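Local structure of putative acyl-CoA N-acyltransferase (Klebsiella pneumoniae subsp. pneumoniae, 3LOD) at residues E60-V68 with K78-H86. The protein probably transfers acyl groups from acyl-coenzyme A to an acceptor amine, as a putative N-acyltransferase of the GNAT family. Residues are numbered along the deposited sequence; the frame is centred on the assembly and turned at random.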
# COMPACT_ATOMS: atom_id res chain seq x y z
N GLU A 60 -1.57 -18.23 5.11
CA GLU A 60 -2.30 -17.15 5.77
C GLU A 60 -1.92 -15.73 5.23
O GLU A 60 -0.75 -15.31 5.31
CB GLU A 60 -1.97 -17.30 7.28
CG GLU A 60 -2.81 -16.53 8.31
CD GLU A 60 -2.04 -16.34 9.68
OE1 GLU A 60 -0.96 -16.98 9.87
OE2 GLU A 60 -2.49 -15.52 10.55
N ALA A 61 -2.89 -14.98 4.69
CA ALA A 61 -2.66 -13.58 4.32
C ALA A 61 -2.40 -12.80 5.59
O ALA A 61 -3.14 -12.86 6.56
CB ALA A 61 -3.82 -13.02 3.64
N VAL A 62 -1.31 -12.06 5.57
CA VAL A 62 -0.66 -11.66 6.80
C VAL A 62 -0.34 -10.17 6.61
O VAL A 62 0.05 -9.49 7.53
CB VAL A 62 0.57 -12.64 7.04
CG1 VAL A 62 1.90 -12.14 6.49
CG2 VAL A 62 0.65 -13.12 8.46
N GLY A 63 -0.57 -9.68 5.40
CA GLY A 63 -0.30 -8.29 5.03
C GLY A 63 -0.88 -8.00 3.65
O GLY A 63 -1.19 -8.92 2.89
N CYS A 64 -1.08 -6.73 3.31
CA CYS A 64 -1.54 -6.45 1.96
C CYS A 64 -1.32 -5.02 1.59
O CYS A 64 -0.93 -4.22 2.47
CB CYS A 64 -3.03 -6.71 1.85
SG CYS A 64 -4.01 -5.61 2.95
N GLY A 65 -1.57 -4.69 0.32
CA GLY A 65 -1.54 -3.28 -0.10
C GLY A 65 -2.04 -3.14 -1.52
O GLY A 65 -2.27 -4.15 -2.22
N ALA A 66 -2.19 -1.90 -1.96
CA ALA A 66 -2.86 -1.67 -3.24
C ALA A 66 -2.45 -0.35 -3.86
O ALA A 66 -2.00 0.61 -3.15
CB ALA A 66 -4.34 -1.71 -3.07
N ILE A 67 -2.57 -0.31 -5.18
CA ILE A 67 -2.26 0.88 -5.94
C ILE A 67 -3.42 1.12 -6.86
O ILE A 67 -3.87 0.19 -7.57
CB ILE A 67 -0.99 0.70 -6.78
CG1 ILE A 67 0.22 0.68 -5.87
CG2 ILE A 67 -0.86 1.81 -7.85
CD1 ILE A 67 1.48 0.22 -6.56
N VAL A 68 -3.91 2.35 -6.86
CA VAL A 68 -4.95 2.80 -7.77
C VAL A 68 -4.28 3.64 -8.83
O VAL A 68 -3.67 4.67 -8.49
CB VAL A 68 -5.93 3.71 -7.05
CG1 VAL A 68 -6.96 4.34 -8.06
CG2 VAL A 68 -6.62 2.95 -5.91
N LYS A 78 -2.11 2.71 -1.36
CA LYS A 78 -2.97 2.84 -0.21
C LYS A 78 -3.30 1.47 0.31
O LYS A 78 -2.98 0.41 -0.32
CB LYS A 78 -4.21 3.63 -0.57
CG LYS A 78 -5.19 2.92 -1.48
CD LYS A 78 -6.10 3.90 -2.25
CE LYS A 78 -7.11 4.68 -1.39
NZ LYS A 78 -8.03 5.50 -2.30
N ARG A 79 -3.92 1.48 1.48
CA ARG A 79 -4.33 0.28 2.17
C ARG A 79 -3.23 -0.69 2.43
O ARG A 79 -3.46 -1.88 2.33
CB ARG A 79 -5.46 -0.46 1.44
CG ARG A 79 -6.69 0.36 1.05
CD ARG A 79 -7.17 1.31 2.12
NE ARG A 79 -8.61 1.25 2.30
CZ ARG A 79 -9.17 1.45 3.48
NH1 ARG A 79 -10.51 1.35 3.63
NH2 ARG A 79 -8.38 1.71 4.53
N VAL A 80 -2.06 -0.20 2.80
CA VAL A 80 -0.92 -1.04 3.17
C VAL A 80 -0.94 -1.38 4.64
O VAL A 80 -1.01 -0.49 5.51
CB VAL A 80 0.40 -0.28 2.83
CG1 VAL A 80 1.65 -1.08 3.24
CG2 VAL A 80 0.42 -0.01 1.35
N TYR A 81 -0.79 -2.65 4.98
CA TYR A 81 -0.80 -3.07 6.38
C TYR A 81 -0.10 -4.40 6.46
O TYR A 81 -0.26 -5.23 5.52
CB TYR A 81 -2.23 -3.31 6.77
CG TYR A 81 -2.45 -3.86 8.17
CD1 TYR A 81 -2.34 -3.03 9.32
CD2 TYR A 81 -2.86 -5.20 8.35
CE1 TYR A 81 -2.62 -3.55 10.63
CE2 TYR A 81 -3.15 -5.71 9.64
CZ TYR A 81 -3.02 -4.87 10.77
OH TYR A 81 -3.30 -5.34 12.04
N ILE A 82 0.63 -4.62 7.55
CA ILE A 82 1.25 -5.92 7.88
C ILE A 82 0.80 -6.25 9.29
O ILE A 82 0.97 -5.42 10.22
CB ILE A 82 2.78 -5.79 8.00
CG1 ILE A 82 3.42 -5.24 6.72
CG2 ILE A 82 3.40 -7.08 8.53
CD1 ILE A 82 3.13 -6.05 5.45
N ASP A 83 0.20 -7.44 9.46
CA ASP A 83 -0.17 -7.91 10.77
C ASP A 83 0.98 -7.87 11.76
O ASP A 83 1.99 -8.53 11.54
CB ASP A 83 -0.59 -9.36 10.70
CG ASP A 83 -0.96 -9.89 12.06
OD1 ASP A 83 -2.09 -9.58 12.49
OD2 ASP A 83 -0.13 -10.56 12.73
N PRO A 84 0.80 -7.16 12.88
CA PRO A 84 1.73 -6.97 14.00
C PRO A 84 2.66 -8.15 14.37
O PRO A 84 3.82 -7.95 14.82
CB PRO A 84 0.79 -6.65 15.17
CG PRO A 84 -0.23 -5.77 14.47
CD PRO A 84 -0.51 -6.56 13.20
N GLN A 85 2.17 -9.37 14.19
CA GLN A 85 2.97 -10.51 14.60
C GLN A 85 4.00 -10.85 13.56
O GLN A 85 4.88 -11.68 13.83
CB GLN A 85 2.12 -11.72 14.81
CG GLN A 85 1.28 -11.70 16.04
CD GLN A 85 0.30 -12.86 15.96
OE1 GLN A 85 0.54 -13.95 16.52
NE2 GLN A 85 -0.78 -12.66 15.19
N HIS A 86 3.92 -10.21 12.39
CA HIS A 86 4.82 -10.53 11.30
C HIS A 86 5.81 -9.42 10.95
O HIS A 86 6.68 -9.58 10.08
CB HIS A 86 4.04 -11.07 10.11
CG HIS A 86 3.41 -12.39 10.39
ND1 HIS A 86 2.23 -12.52 11.09
CD2 HIS A 86 3.86 -13.65 10.18
CE1 HIS A 86 1.94 -13.80 11.22
NE2 HIS A 86 2.91 -14.51 10.67
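Two antiparallel neighbours in the central mixed sheet of a GNAT-type fold, strands 61-69 and 74-82 of one beta hairpin, are joined here chiefly through their backbones, from the pair Ala66-Lys78 to the pair Cys64-Tyr81 and on to Asp83. Cys64 and Tyr81 form a hydrogen-bonded pair, with Cys64 N 2.8 Å from Tyr81 O and Tyr81 N returning 3.0 Å to Cys64 O. Beyond it Lys78 N binds Ala66 O at 2.8 Å, whereas Ala66 N reaches Lys78 O by a weak, bent bond. Between the two pairs the register slips by one residue, a beta bulge in which Arg79 takes up a left-handed helical conformation (phi 56°, psi 40°). Its carbonyl receives a CA-H...O contact from Gly65, 3.4 Å between Gly65 CA and Arg79 O, and the side chain leads away to a salt bridge with Asp24. The lack of side chains at Gly63 and Gly65 is consistent with the close approach of the strands: Gly63 CA lies 4.0 Å from Ile82 CA, and the Ile82 CD1 methyl rests against that bare CA. At the far end Asp83 N donates to Val62 O. Asp83 OD2 accepts a weak hydrogen bond from His86 ND1 at the ring's edge, and Gln85 N from above the carboxylate plane, an Asx turn within the type I turn 83-86. The Cys64 side chain, its SG between the backbone N and the carbonyl carbon (chi1 63°), packs against Phe16, Leu19 and Ile20 of helix 14-26. Backbone bonding thus fixes the strand pairing, and the Asp83 carboxylate holds the turn together from within, while its backbone N fastens the turn to Val62.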